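Local coordinates for protein CT263 (Chlamydia trachomatis, PDB 4QAS) that probably acts as a nucleosidase of the MTAN type, hydrolysing a futalosine-pathway intermediate on the way to menaquinone, at residues 21-26 with 45-50; 89-94 with 137-142; 145-150 with 156-161; 164-167 with 172-175. The protein carries 1 engineered substitution. All blocks are in the same frame, centred on the assembly; numbering follows the deposited sequence. Where two conformers were deposited one is given.

Contact 1 of 4, residues 21-26 with 45-50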
loop_
_atom_site.group_PDB
_atom_site.type_symbol
_atom_site.label_atom_id
_atom_site.label_comp_id
_atom_site.label_asym_id
_atom_site.label_seq_id
_atom_site.Cartn_x
_atom_site.Cartn_y
_atom_site.Cartn_z
ATOM N N ARG A 21 2.554 8.445 -4.306
ATOM C CA ARG A 21 1.911 7.579 -3.315
ATOM C C ARG A 21 2.609 6.231 -3.206
ATOM O O ARG A 21 2.666 5.659 -2.117
ATOM C CB ARG A 21 0.414 7.439 -3.584
ATOM C CG ARG A 21 -0.362 8.765 -3.520
ATOM C CD ARG A 21 -0.240 9.509 -2.196
ATOM N NE ARG A 21 -0.412 8.633 -1.064
ATOM C CZ ARG A 21 -0.005 8.904 0.158
ATOM N NH1 ARG A 21 0.417 10.119 0.451
ATOM N NH2 ARG A 21 -0.118 8.012 1.130
ATOM N N THR A 22 3.213 5.739 -4.282
ATOM C CA THR A 22 4.013 4.526 -4.165
ATOM C C THR A 22 5.241 4.752 -3.295
ATOM O O THR A 22 5.608 3.885 -2.492
ATOM C CB THR A 22 4.414 4.026 -5.549
ATOM O OG1 THR A 22 3.228 3.630 -6.260
ATOM C CG2 THR A 22 5.341 2.830 -5.449
ATOM N N LEU A 23 5.867 5.920 -3.400
ATOM C CA LEU A 23 7.016 6.221 -2.570
ATOM C C LEU A 23 6.634 6.337 -1.104
ATOM O O LEU A 23 7.495 6.124 -0.249
ATOM C CB LEU A 23 7.698 7.491 -3.059
ATOM C CG LEU A 23 8.450 7.385 -4.402
ATOM C CD1 LEU A 23 8.840 8.763 -4.893
ATOM C CD2 LEU A 23 9.662 6.505 -4.247
ATOM N N SER A 24 5.361 6.616 -0.790
ATOM C CA SER A 24 4.910 6.625 0.595
ATOM C C SER A 24 4.648 5.220 1.141
ATOM O O SER A 24 4.623 5.041 2.349
ATOM C CB SER A 24 3.650 7.489 0.696
ATOM O OG SER A 24 3.337 7.727 2.029
ATOM N N LEU A 25 4.429 4.234 0.282
ATOM C CA LEU A 25 4.030 2.898 0.740
ATOM C C LEU A 25 5.122 2.164 1.483
ATOM O O LEU A 25 4.821 1.302 2.303
ATOM C CB LEU A 25 3.718 2.013 -0.445
ATOM C CG LEU A 25 2.490 2.241 -1.249
ATOM C CD1 LEU A 25 2.439 1.072 -2.279
ATOM C CD2 LEU A 25 1.273 2.257 -0.370
ATOM N N PHE A 26 6.394 2.425 1.158
ATOM C CA PHE A 26 7.534 1.744 1.743
ATOM C C PHE A 26 8.520 2.785 2.243
ATOM O O PHE A 26 8.569 3.898 1.692
ATOM C CB PHE A 26 8.237 0.842 0.708
ATOM C CG PHE A 26 7.342 -0.159 0.082
ATOM C CD1 PHE A 26 7.037 -1.340 0.740
ATOM C CD2 PHE A 26 6.813 0.068 -1.147
ATOM C CE1 PHE A 26 6.199 -2.264 0.159
ATOM C CE2 PHE A 26 5.986 -0.845 -1.733
ATOM C CZ PHE A 26 5.684 -2.028 -1.067
ATOM N N LEU A 45 13.359 -3.438 -4.153
ATOM C CA LEU A 45 12.412 -2.578 -4.831
ATOM C C LEU A 45 13.077 -1.228 -5.070
ATOM O O LEU A 45 13.343 -0.494 -4.111
ATOM C CB LEU A 45 11.162 -2.434 -3.960
ATOM C CG LEU A 45 9.991 -1.736 -4.587
ATOM C CD1 LEU A 45 9.490 -2.504 -5.810
ATOM C CD2 LEU A 45 8.909 -1.605 -3.511
ATOM N N ASP A 46 13.333 -0.891 -6.337
ATOM C CA ASP A 46 13.949 0.378 -6.691
ATOM C C ASP A 46 12.930 1.190 -7.470
ATOM O O ASP A 46 12.058 0.637 -8.147
ATOM C CB ASP A 46 15.210 0.166 -7.533
ATOM C CG ASP A 46 16.379 -0.412 -6.735
ATOM O OD1 ASP A 46 16.301 -0.429 -5.483
ATOM O OD2 ASP A 46 17.345 -0.834 -7.392
ATOM N N VAL A 47 13.057 2.515 -7.389
ATOM C CA VAL A 47 12.150 3.415 -8.095
ATOM C C VAL A 47 12.961 4.447 -8.842
ATOM O O VAL A 47 13.813 5.115 -8.250
ATOM C CB VAL A 47 11.184 4.116 -7.125
ATOM C CG1 VAL A 47 10.274 5.064 -7.890
ATOM C CG2 VAL A 47 10.358 3.105 -6.408
ATOM N N MET A 48 12.666 4.608 -10.130
ATOM C CA MET A 48 13.199 5.692 -10.941
ATOM C C MET A 48 12.073 6.567 -11.458
ATOM O O MET A 48 11.019 6.077 -11.850
ATOM C CB MET A 48 13.975 5.122 -12.093
ATOM C CG MET A 48 15.231 4.485 -11.583
ATOM S SD MET A 48 16.238 3.728 -12.849
ATOM C CE MET A 48 17.538 2.995 -11.854
ATOM N N VAL A 49 12.318 7.865 -11.457
ATOM C CA VAL A 49 11.377 8.867 -11.947
ATOM C C VAL A 49 12.052 9.553 -13.135
ATOM O O VAL A 49 13.131 10.142 -12.987
ATOM C CB VAL A 49 11.037 9.877 -10.845
ATOM C CG1 VAL A 49 10.038 10.910 -11.373
ATOM C CG2 VAL A 49 10.467 9.170 -9.631
ATOM N N LEU A 50 11.433 9.472 -14.317
ATOM C CA LEU A 50 12.131 9.870 -15.542
ATOM C C LEU A 50 12.334 11.374 -15.633
ATOM O O LEU A 50 13.405 11.833 -16.017
ATOM C CB LEU A 50 11.391 9.372 -16.786
ATOM C CG LEU A 50 11.284 7.853 -16.892
ATOM C CD1 LEU A 50 10.541 7.475 -18.151
ATOM C CD2 LEU A 50 12.667 7.198 -16.888
#
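Leu23 is the first residue of segment 21-26 to reach strand 43-49. Its side chain starts off alongside the strand, and its tip then bends nearer. The CD2 methyl does the touching. Leu23 CD2 lies 4.0 Å from Val47 CG1 and is about equally close to CB and CG2 of the same valine, so it rests on the branch point and not on one methyl. Ser24 faces the second subunit, where its OG bonds to Ser24 O of that subunit. Leu25 packs on Ala188 of helix 180-197 and does not touch the strand. Phe26 follows. Its CG sits beside the backbone N (chi1 -56°), which sends the ring toward Leu45. The CD2 methyl of Leu45 lies over one face of the Phe26 ring, 3.9 Å from the centroid and 29° off the ring normal. This is a CH-pi contact. The methyl is nearest the CD2-CE2 side, with Leu45 CD2 3.5 Å from Phe26 CE2. Tyr195 and Tyr38 also meet the ring. Strands 7-13 and 43-49 run parallel with helix 16-25 between them in the chain. The arrangement is a beta-alpha-beta crossover, with strands 29-30 and 36-40 inserted before its second strand.

Contact 2 of 4, residues 89-94 with 137-142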
loop_
_atom_site.group_PDB
_atom_site.type_symbol
_atom_site.label_atom_id
_atom_site.label_comp_id
_atom_site.label_asym_id
_atom_site.label_seq_id
_atom_site.Cartn_x
_atom_site.Cartn_y
_atom_site.Cartn_z
ATOM N N LYS A 89 -9.637 4.506 -13.250
ATOM C CA LYS A 89 -9.636 3.054 -13.363
ATOM C C LYS A 89 -8.244 2.580 -13.765
ATOM O O LYS A 89 -7.622 3.141 -14.671
ATOM C CB LYS A 89 -10.658 2.585 -14.389
ATOM C CG LYS A 89 -10.777 1.088 -14.504
ATOM C CD LYS A 89 -12.000 0.663 -15.260
ATOM C CE LYS A 89 -12.015 -0.819 -15.463
ATOM N NZ LYS A 89 -12.186 -1.559 -14.192
ATOM N N THR A 90 -7.763 1.539 -13.108
ATOM C CA THR A 90 -6.430 1.016 -13.319
ATOM C C THR A 90 -6.488 -0.149 -14.292
ATOM O O THR A 90 -7.285 -1.071 -14.108
ATOM C CB THR A 90 -5.873 0.562 -11.978
ATOM O OG1 THR A 90 -6.067 1.622 -11.030
ATOM C CG2 THR A 90 -4.418 0.188 -12.122
ATOM N N TYR A 91 -5.650 -0.103 -15.315
ATOM C CA TYR A 91 -5.544 -1.143 -16.319
ATOM C C TYR A 91 -4.120 -1.659 -16.356
ATOM O O TYR A 91 -3.177 -0.967 -15.976
ATOM C CB TYR A 91 -5.867 -0.583 -17.703
ATOM C CG TYR A 91 -7.280 -0.148 -17.877
ATOM C CD1 TYR A 91 -7.692 1.137 -17.569
ATOM C CD2 TYR A 91 -8.229 -1.022 -18.404
ATOM C CE1 TYR A 91 -8.988 1.539 -17.766
ATOM C CE2 TYR A 91 -9.536 -0.623 -18.615
ATOM C CZ TYR A 91 -9.921 0.664 -18.284
ATOM O OH TYR A 91 -11.216 1.121 -18.471
ATOM N N THR A 92 -4.000 -2.884 -16.848
ATOM C CA THR A 92 -2.721 -3.400 -17.304
ATOM C C THR A 92 -2.700 -3.408 -18.822
ATOM O O THR A 92 -3.732 -3.567 -19.462
ATOM C CB THR A 92 -2.419 -4.785 -16.710
ATOM O OG1 THR A 92 -1.051 -5.117 -17.023
ATOM C CG2 THR A 92 -3.368 -5.854 -17.176
ATOM N N ILE A 93 -1.534 -3.205 -19.391
ATOM C CA ILE A 93 -1.381 -3.015 -20.839
ATOM C C ILE A 93 -0.962 -4.308 -21.523
ATOM O O ILE A 93 -0.072 -5.034 -21.046
ATOM C CB ILE A 93 -0.377 -1.887 -21.092
ATOM C CG1 ILE A 93 -0.815 -0.620 -20.365
ATOM C CG2 ILE A 93 -0.167 -1.676 -22.573
ATOM C CD1 ILE A 93 -2.245 -0.145 -20.700
ATOM N N THR A 94 -1.592 -4.602 -22.663
ATOM C CA THR A 94 -1.232 -5.772 -23.452
ATOM C C THR A 94 -0.208 -5.429 -24.513
ATOM O O THR A 94 0.708 -6.215 -24.762
ATOM C CB THR A 94 -2.490 -6.358 -24.092
ATOM O OG1 THR A 94 -3.157 -5.345 -24.856
ATOM C CG2 THR A 94 -3.438 -6.852 -23.004
ATOM N N LEU A 137 -8.104 4.514 -30.557
ATOM C CA LEU A 137 -7.227 4.670 -29.407
ATOM C C LEU A 137 -7.986 4.329 -28.134
ATOM O O LEU A 137 -9.211 4.482 -28.051
ATOM C CB LEU A 137 -6.678 6.099 -29.305
ATOM C CG LEU A 137 -5.874 6.617 -30.504
ATOM C CD1 LEU A 137 -5.331 8.017 -30.214
ATOM C CD2 LEU A 137 -4.735 5.670 -30.871
ATOM N N GLN A 138 -7.238 3.833 -27.149
ATOM C CA GLN A 138 -7.795 3.546 -25.843
ATOM C C GLN A 138 -7.110 4.480 -24.856
ATOM O O GLN A 138 -7.553 5.614 -24.647
ATOM C CB GLN A 138 -7.653 2.052 -25.481
ATOM C CG GLN A 138 -8.587 1.157 -26.307
ATOM C CD GLN A 138 -8.455 -0.347 -26.053
ATOM O OE1 GLN A 138 -7.850 -0.798 -25.083
ATOM N NE2 GLN A 138 -9.048 -1.132 -26.942
ATOM N N LEU A 139 -6.053 4.024 -24.204
ATOM C CA LEU A 139 -5.266 4.849 -23.312
ATOM C C LEU A 139 -4.086 5.475 -24.049
ATOM O O LEU A 139 -3.519 4.873 -24.965
ATOM C CB LEU A 139 -4.756 4.006 -22.138
ATOM C CG LEU A 139 -5.853 3.401 -21.267
ATOM C CD1 LEU A 139 -5.208 2.491 -20.220
ATOM C CD2 LEU A 139 -6.629 4.533 -20.587
ATOM N N VAL A 140 -3.713 6.676 -23.632
ATOM C CA VAL A 140 -2.669 7.440 -24.299
ATOM C C VAL A 140 -1.753 8.032 -23.244
ATOM O O VAL A 140 -2.217 8.716 -22.327
ATOM C CB VAL A 140 -3.245 8.570 -25.165
ATOM C CG1 VAL A 140 -2.098 9.315 -25.854
ATOM C CG2 VAL A 140 -4.235 8.020 -26.166
ATOM N N ASP A 141 -0.453 7.803 -23.367
ATOM C CA ASP A 141 0.514 8.352 -22.428
ATOM C C ASP A 141 1.649 8.950 -23.252
ATOM O O ASP A 141 1.554 9.146 -24.466
ATOM C CB ASP A 141 1.014 7.316 -21.410
ATOM C CG ASP A 141 2.020 6.330 -22.006
ATOM O OD1 ASP A 141 2.112 6.204 -23.252
ATOM O OD2 ASP A 141 2.747 5.655 -21.210
ATOM N N MET A 142 2.780 9.200 -22.600
ATOM C CA MET A 142 3.976 9.670 -23.281
ATOM C C MET A 142 5.130 8.675 -23.265
ATOM O O MET A 142 5.811 8.529 -24.279
ATOM C CB MET A 142 4.440 10.990 -22.655
ATOM C CG MET A 142 3.425 12.124 -22.829
ATOM S SD MET A 142 3.863 13.668 -22.001
ATOM C CE MET A 142 5.552 13.883 -22.576
#
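Leu139 reaches across to Tyr91 and Ile93 with a single methyl. The CB bond already points toward segment 89-94, but CB itself touches neither residue. CG stands beside the backbone N (chi1 -62°). The next torsion carries CD1 anti to CA (chi2 175°), so the chain is extended and CD1 becomes its far end. CG makes no close contact with the two side chains either. CD1 makes every contact. Leu139 CD1 lies 3.9 Å from Tyr91 CD1 and, at the base of that side chain, 4.0 Å from Tyr91 CB. The methyl meets the tyrosine at an oblique angle, by the root of the ring and far from the hydroxyl. Leu139 CD1 is also 4.0 Å from Ile93 CD1. The isoleucine gets there only by its tip, since its CB bond runs alongside. The second methyl, CD2, turns to Ser164 CB on strand 158-167.

Strands 71-80, 158-167, 90-99, 119-124 and 139-141 pair one with the next and close into a ring. This is a small, irregular beta barrel, as in nucleosidases and nucleoside phosphorylases of this family. Strands 90-99 and 139-141 are not paired with each other. Strand 119-124 lies between them, and the leucine bridges the gap by side chains alone. Lys162 of strand 158-167 also touches both Leu139 and Ile93. At the end of strand 139-141, Asp141 forms a salt bridge with Lys162. Its OD1 bonds to Ser124 OG, and its OD2 makes a weak bond to Gly144 N at the start of helix 144-153.

Contact 3 of 4, residues 145-150 with 156-161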
loop_
_atom_site.group_PDB
_atom_site.type_symbol
_atom_site.label_atom_id
_atom_site.label_comp_id
_atom_site.label_asym_id
_atom_site.label_seq_id
_atom_site.Cartn_x
_atom_site.Cartn_y
_atom_site.Cartn_z
ATOM N N PHE A 145 5.964 3.442 -24.463
ATOM C CA PHE A 145 6.684 2.709 -25.493
ATOM C C PHE A 145 8.192 2.810 -25.276
ATOM O O PHE A 145 8.913 1.819 -25.370
ATOM C CB PHE A 145 6.347 3.164 -26.907
ATOM C CG PHE A 145 7.038 2.320 -27.928
ATOM C CD1 PHE A 145 8.320 2.622 -28.332
ATOM C CD2 PHE A 145 6.445 1.171 -28.432
ATOM C CE1 PHE A 145 8.979 1.828 -29.207
ATOM C CE2 PHE A 145 7.082 0.379 -29.333
ATOM C CZ PHE A 145 8.369 0.702 -29.737
ATOM N N PHE A 146 8.685 4.029 -24.998
ATOM C CA PHE A 146 10.097 4.225 -24.717
ATOM C C PHE A 146 10.590 3.250 -23.657
ATOM O O PHE A 146 11.636 2.622 -23.824
ATOM C CB PHE A 146 10.313 5.674 -24.271
ATOM C CG PHE A 146 11.684 5.944 -23.723
ATOM C CD1 PHE A 146 12.778 5.837 -24.548
ATOM C CD2 PHE A 146 11.881 6.290 -22.389
ATOM C CE1 PHE A 146 14.060 6.072 -24.093
ATOM C CE2 PHE A 146 13.173 6.530 -21.916
ATOM C CZ PHE A 146 14.260 6.416 -22.776
ATOM N N ILE A 147 9.821 3.086 -22.579
ATOM C CA ILE A 147 10.261 2.228 -21.487
ATOM C C ILE A 147 10.267 0.770 -21.928
ATOM O O ILE A 147 11.208 0.032 -21.642
ATOM C CB ILE A 147 9.369 2.448 -20.254
ATOM C CG1 ILE A 147 9.541 3.882 -19.740
ATOM C CG2 ILE A 147 9.718 1.436 -19.162
ATOM C CD1 ILE A 147 8.471 4.328 -18.759
ATOM N N ALA A 148 9.186 0.324 -22.587
ATOM C CA ALA A 148 9.128 -1.069 -23.034
ATOM C C ALA A 148 10.265 -1.383 -23.990
ATOM O O ALA A 148 10.837 -2.483 -23.962
ATOM C CB ALA A 148 7.802 -1.359 -23.722
ATOM N N LYS A 149 10.586 -0.451 -24.891
ATOM C CA LYS A 149 11.672 -0.695 -25.833
ATOM C C LYS A 149 13.015 -0.760 -25.118
ATOM O O LYS A 149 13.846 -1.620 -25.427
ATOM C CB LYS A 149 11.673 0.378 -26.915
ATOM C CG LYS A 149 12.774 0.222 -27.949
ATOM C CD LYS A 149 12.607 -1.074 -28.742
ATOM C CE LYS A 149 13.603 -1.177 -29.893
ATOM N NZ LYS A 149 15.013 -1.134 -29.418
ATOM N N GLN A 150 13.236 0.119 -24.135
ATOM C CA GLN A 150 14.475 0.039 -23.362
ATOM C C GLN A 150 14.557 -1.269 -22.584
ATOM O O GLN A 150 15.635 -1.860 -22.479
ATOM C CB GLN A 150 14.628 1.251 -22.437
ATOM C CG GLN A 150 14.786 2.588 -23.165
ATOM C CD GLN A 150 15.901 2.554 -24.177
ATOM O OE1 GLN A 150 15.667 2.349 -25.367
ATOM N NE2 GLN A 150 17.128 2.739 -23.712
ATOM N N CYS A 156 14.747 -7.868 -20.109
ATOM C CA CYS A 156 14.020 -7.892 -18.864
ATOM C C CYS A 156 12.541 -7.789 -19.167
ATOM O O CYS A 156 12.126 -6.839 -19.864
ATOM C CB CYS A 156 14.459 -6.709 -18.024
ATOM S SG CYS A 156 13.799 -6.738 -16.384
ATOM N N PRO A 157 11.681 -8.641 -18.600
ATOM C CA PRO A 157 10.245 -8.462 -18.829
ATOM C C PRO A 157 9.772 -7.111 -18.299
ATOM O O PRO A 157 10.294 -6.576 -17.318
ATOM C CB PRO A 157 9.602 -9.613 -18.042
ATOM C CG PRO A 157 10.698 -10.523 -17.651
ATOM C CD PRO A 157 11.967 -9.748 -17.673
ATOM N N CYS A 158 8.775 -6.536 -18.979
ATOM C CA CYS A 158 8.214 -5.233 -18.643
ATOM C C CYS A 158 6.702 -5.324 -18.581
ATOM O O CYS A 158 6.075 -5.870 -19.504
ATOM C CB CYS A 158 8.593 -4.193 -19.706
ATOM S SG CYS A 158 8.169 -2.494 -19.316
ATOM N N SER A 159 6.128 -4.814 -17.503
ATOM C CA SER A 159 4.690 -4.722 -17.332
ATOM C C SER A 159 4.326 -3.273 -17.109
ATOM O O SER A 159 5.163 -2.461 -16.734
ATOM C CB SER A 159 4.215 -5.550 -16.137
ATOM O OG SER A 159 4.476 -6.907 -16.295
ATOM N N MET A 160 3.073 -2.942 -17.382
ATOM C CA MET A 160 2.583 -1.583 -17.274
ATOM C C MET A 160 1.264 -1.544 -16.548
ATOM O O MET A 160 0.393 -2.364 -16.794
ATOM C CB MET A 160 2.321 -1.006 -18.642
ATOM C CG MET A 160 3.509 -0.432 -19.270
ATOM S SD MET A 160 3.133 0.220 -20.858
ATOM C CE MET A 160 4.768 0.260 -21.576
ATOM N N ILE A 161 1.155 -0.586 -15.658
ATOM C CA ILE A 161 -0.079 -0.224 -14.966
ATOM C C ILE A 161 -0.372 1.208 -15.382
ATOM O O ILE A 161 0.470 2.091 -15.204
ATOM C CB ILE A 161 0.094 -0.264 -13.444
ATOM C CG1 ILE A 161 0.484 -1.662 -12.980
ATOM C CG2 ILE A 161 -1.188 0.170 -12.761
ATOM C CD1 ILE A 161 0.987 -1.732 -11.535
#
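Ala148 and Cys158 bring helix 144-153 and strand 158-167 together, in a helix-on-sheet packing of the alpha/beta fold. The short segments 145-150 and 158-161 run nearly antiparallel, at 161°, with their axes 8.9 Å apart. The close part is small and apolar. The backbones come nearest at Ala148 and Cys158, where Ala148 CA and Cys158 CA are 6.1 Å apart. Met160 stretches out beyond CG and lays its CE methyl against the alanine, with Met160 CE 4.1 Å from Ala148 CB. Met160 has two conformers, so this touch is less certain than the others. Ile147 also packs on Trp72 and Asn74 of strand 71-80.

The far side of the helix is looser toward this strand. Phe146 points away from it and packs on Leu62. Gln150 is buried though away from the strand, with its CG over one face of the Phe146 ring and its NE2 bonded to Leu62 O. The open side has Lys149, partly exposed, and Pro157, exposed just before the strand. Ser159 is buried, and its OG bonds to Thr112 O. The thiol of Cys158 is anti to its own N (chi1 -172°). That direction puts Cys158 SG 4.1 Å from Ala148 CA and 4.2 Å from Ile147 CG2.

Contact 4 of 4, residues 164-167 with 172-175. Engineered in segment 164-167: Asn166 (natural residue Asp).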
loop_
_atom_site.group_PDB
_atom_site.type_symbol
_atom_site.label_atom_id
_atom_site.label_comp_id
_atom_site.label_asym_id
_atom_site.label_seq_id
_atom_site.Cartn_x
_atom_site.Cartn_y
_atom_site.Cartn_z
ATOM N N SER A 164 -6.510 5.669 -15.786
ATOM C CA SER A 164 -7.138 6.681 -16.641
ATOM C C SER A 164 -7.280 7.997 -15.884
ATOM O O SER A 164 -7.946 8.071 -14.837
ATOM C CB SER A 164 -8.475 6.166 -17.132
ATOM O OG SER A 164 -9.218 5.662 -16.061
ATOM N N SER A 165 -6.610 9.033 -16.388
ATOM C CA SER A 165 -6.419 10.263 -15.651
ATOM C C SER A 165 -7.268 11.424 -16.123
ATOM O O SER A 165 -7.399 12.397 -15.383
ATOM C CB SER A 165 -4.945 10.662 -15.688
ATOM O OG SER A 165 -4.465 10.821 -17.002
ATOM N N ASN A 166 -7.817 11.350 -17.330
ATOM C CA ASN A 166 -8.528 12.457 -17.952
ATOM C C ASN A 166 -8.956 12.000 -19.326
ATOM O O ASN A 166 -8.381 11.056 -19.885
ATOM C CB ASN A 166 -7.633 13.677 -18.103
ATOM C CG ASN A 166 -6.437 13.432 -19.020
ATOM O OD1 ASN A 166 -5.436 12.837 -18.604
ATOM N ND2 ASN A 166 -6.512 13.901 -20.259
ATOM N N TYR A 167 -9.990 12.649 -19.864
ATOM C CA TYR A 167 -10.330 12.496 -21.263
ATOM C C TYR A 167 -9.457 13.430 -22.095
ATOM O O TYR A 167 -9.034 14.495 -21.637
ATOM C CB TYR A 167 -11.835 12.734 -21.514
ATOM C CG TYR A 167 -12.627 11.640 -20.857
ATOM C CD1 TYR A 167 -12.493 10.324 -21.306
ATOM C CD2 TYR A 167 -13.445 11.882 -19.764
ATOM C CE1 TYR A 167 -13.150 9.290 -20.694
ATOM C CE2 TYR A 167 -14.108 10.840 -19.127
ATOM C CZ TYR A 167 -13.941 9.540 -19.594
ATOM O OH TYR A 167 -14.588 8.522 -18.925
ATOM N N GLY A 172 -11.014 18.462 -20.703
ATOM C CA GLY A 172 -10.681 17.324 -19.883
ATOM C C GLY A 172 -9.394 17.459 -19.106
ATOM O O GLY A 172 -9.148 16.669 -18.197
ATOM N N GLN A 173 -8.559 18.454 -19.409
ATOM C CA GLN A 173 -7.262 18.516 -18.740
ATOM C C GLN A 173 -7.387 18.899 -17.267
ATOM O O GLN A 173 -6.536 18.513 -16.461
ATOM C CB GLN A 173 -6.334 19.506 -19.449
ATOM C CG GLN A 173 -6.032 19.166 -20.903
ATOM C CD GLN A 173 -5.409 17.792 -21.071
ATOM O OE1 GLN A 173 -4.396 17.460 -20.436
ATOM N NE2 GLN A 173 -6.028 16.966 -21.913
ATOM N N ASP A 174 -8.421 19.640 -16.887
ATOM C CA ASP A 174 -8.533 20.088 -15.503
ATOM C C ASP A 174 -8.646 18.915 -14.544
ATOM O O ASP A 174 -8.127 18.973 -13.420
ATOM C CB ASP A 174 -9.751 20.997 -15.346
ATOM C CG ASP A 174 -9.471 22.429 -15.759
ATOM O OD1 ASP A 174 -8.326 22.889 -15.575
ATOM O OD2 ASP A 174 -10.397 23.094 -16.272
ATOM N N PHE A 175 -9.296 17.834 -14.965
ATOM C CA PHE A 175 -9.428 16.683 -14.082
ATOM C C PHE A 175 -8.062 16.099 -13.731
ATOM O O PHE A 175 -7.803 15.743 -12.573
ATOM C CB PHE A 175 -10.314 15.612 -14.708
ATOM C CG PHE A 175 -10.700 14.535 -13.750
ATOM C CD1 PHE A 175 -11.820 14.677 -12.952
ATOM C CD2 PHE A 175 -9.937 13.393 -13.622
ATOM C CE1 PHE A 175 -12.177 13.681 -12.058
ATOM C CE2 PHE A 175 -10.278 12.420 -12.715
ATOM C CZ PHE A 175 -11.403 12.553 -11.944
HETATM O O HOH W 1 -4.782 14.414 -22.561
HETATM O O HOH W 2 -10.870 14.581 -17.959
#
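Asn166 ND2 faces Gln173 NE2 and is gripped by two acceptors. One is a carbonyl: Asn166 ND2 to Tyr167 O is 2.9 Å, with an N-H...O angle of 152°. This donor sits above the carbonyl plane of Tyr167, not on a lone pair. The other is a water, 2.9 Å from Asn166 ND2. The same water accepts a bond from Gln173 NE2. Asn166 ND2 and Gln173 NE2 are 3.5 Å apart with no bond between them, so the water joins two donors. The amide planes are turned 72° against each other. Gln173 NE2 has a second acceptor in Thr169 O, and the side chain bends at chi2 to bring its amide back to the strand.

Asn166 is engineered; the natural residue is aspartate. Its CG stands between the backbone N and the carbonyl carbon (chi1 63°). Asn166 OD1 receives a bond from Ser165 OG at 2.8 Å. The amide is therefore held at both ends. Asn166 CB packs on Gly172 O, 3.4 Å away. A second water bridges the backbones: it accepts from Tyr167 N and donates to Gly172 O. Phe175 turns its ring edge to Ser165 O, which lies in the ring plane 3.2 Å from Phe175 CD2. Ser165 O is buried here and has no hydrogen-bond partner.

This is the strand-to-helix connection at the C-terminal end of strand 158-167 in the alpha/beta fold, leading into helix 173-178. Strand 71-80 pairs with this end through Ala78 and Ala80. Leu176 of the helix packs on Ser165 and Asn166, and Phe175 rests on Leu87 and Leu88.

In the fold
The four contacts follow one another along the chain, each closing before the next opens. All reach the same mixed sheet. Contact 1 lies at one side, by the subunit interface, with its centre about 20 Å from that of contact 2 and across the middle of the chain. Leu50 of its second segment touches Ile147 of contact 3. Contacts 2 and 3 meet through neighbouring strands 90-99 and 158-167, with centres about 13 Å apart. Contacts 3 and 4 share strand 158-167 but sit near its two ends, about 24 Å between centres. Contact 4 adjoins contact 2 through Lys89 and Ser164. Strand 158-167 thus ties three of the four together.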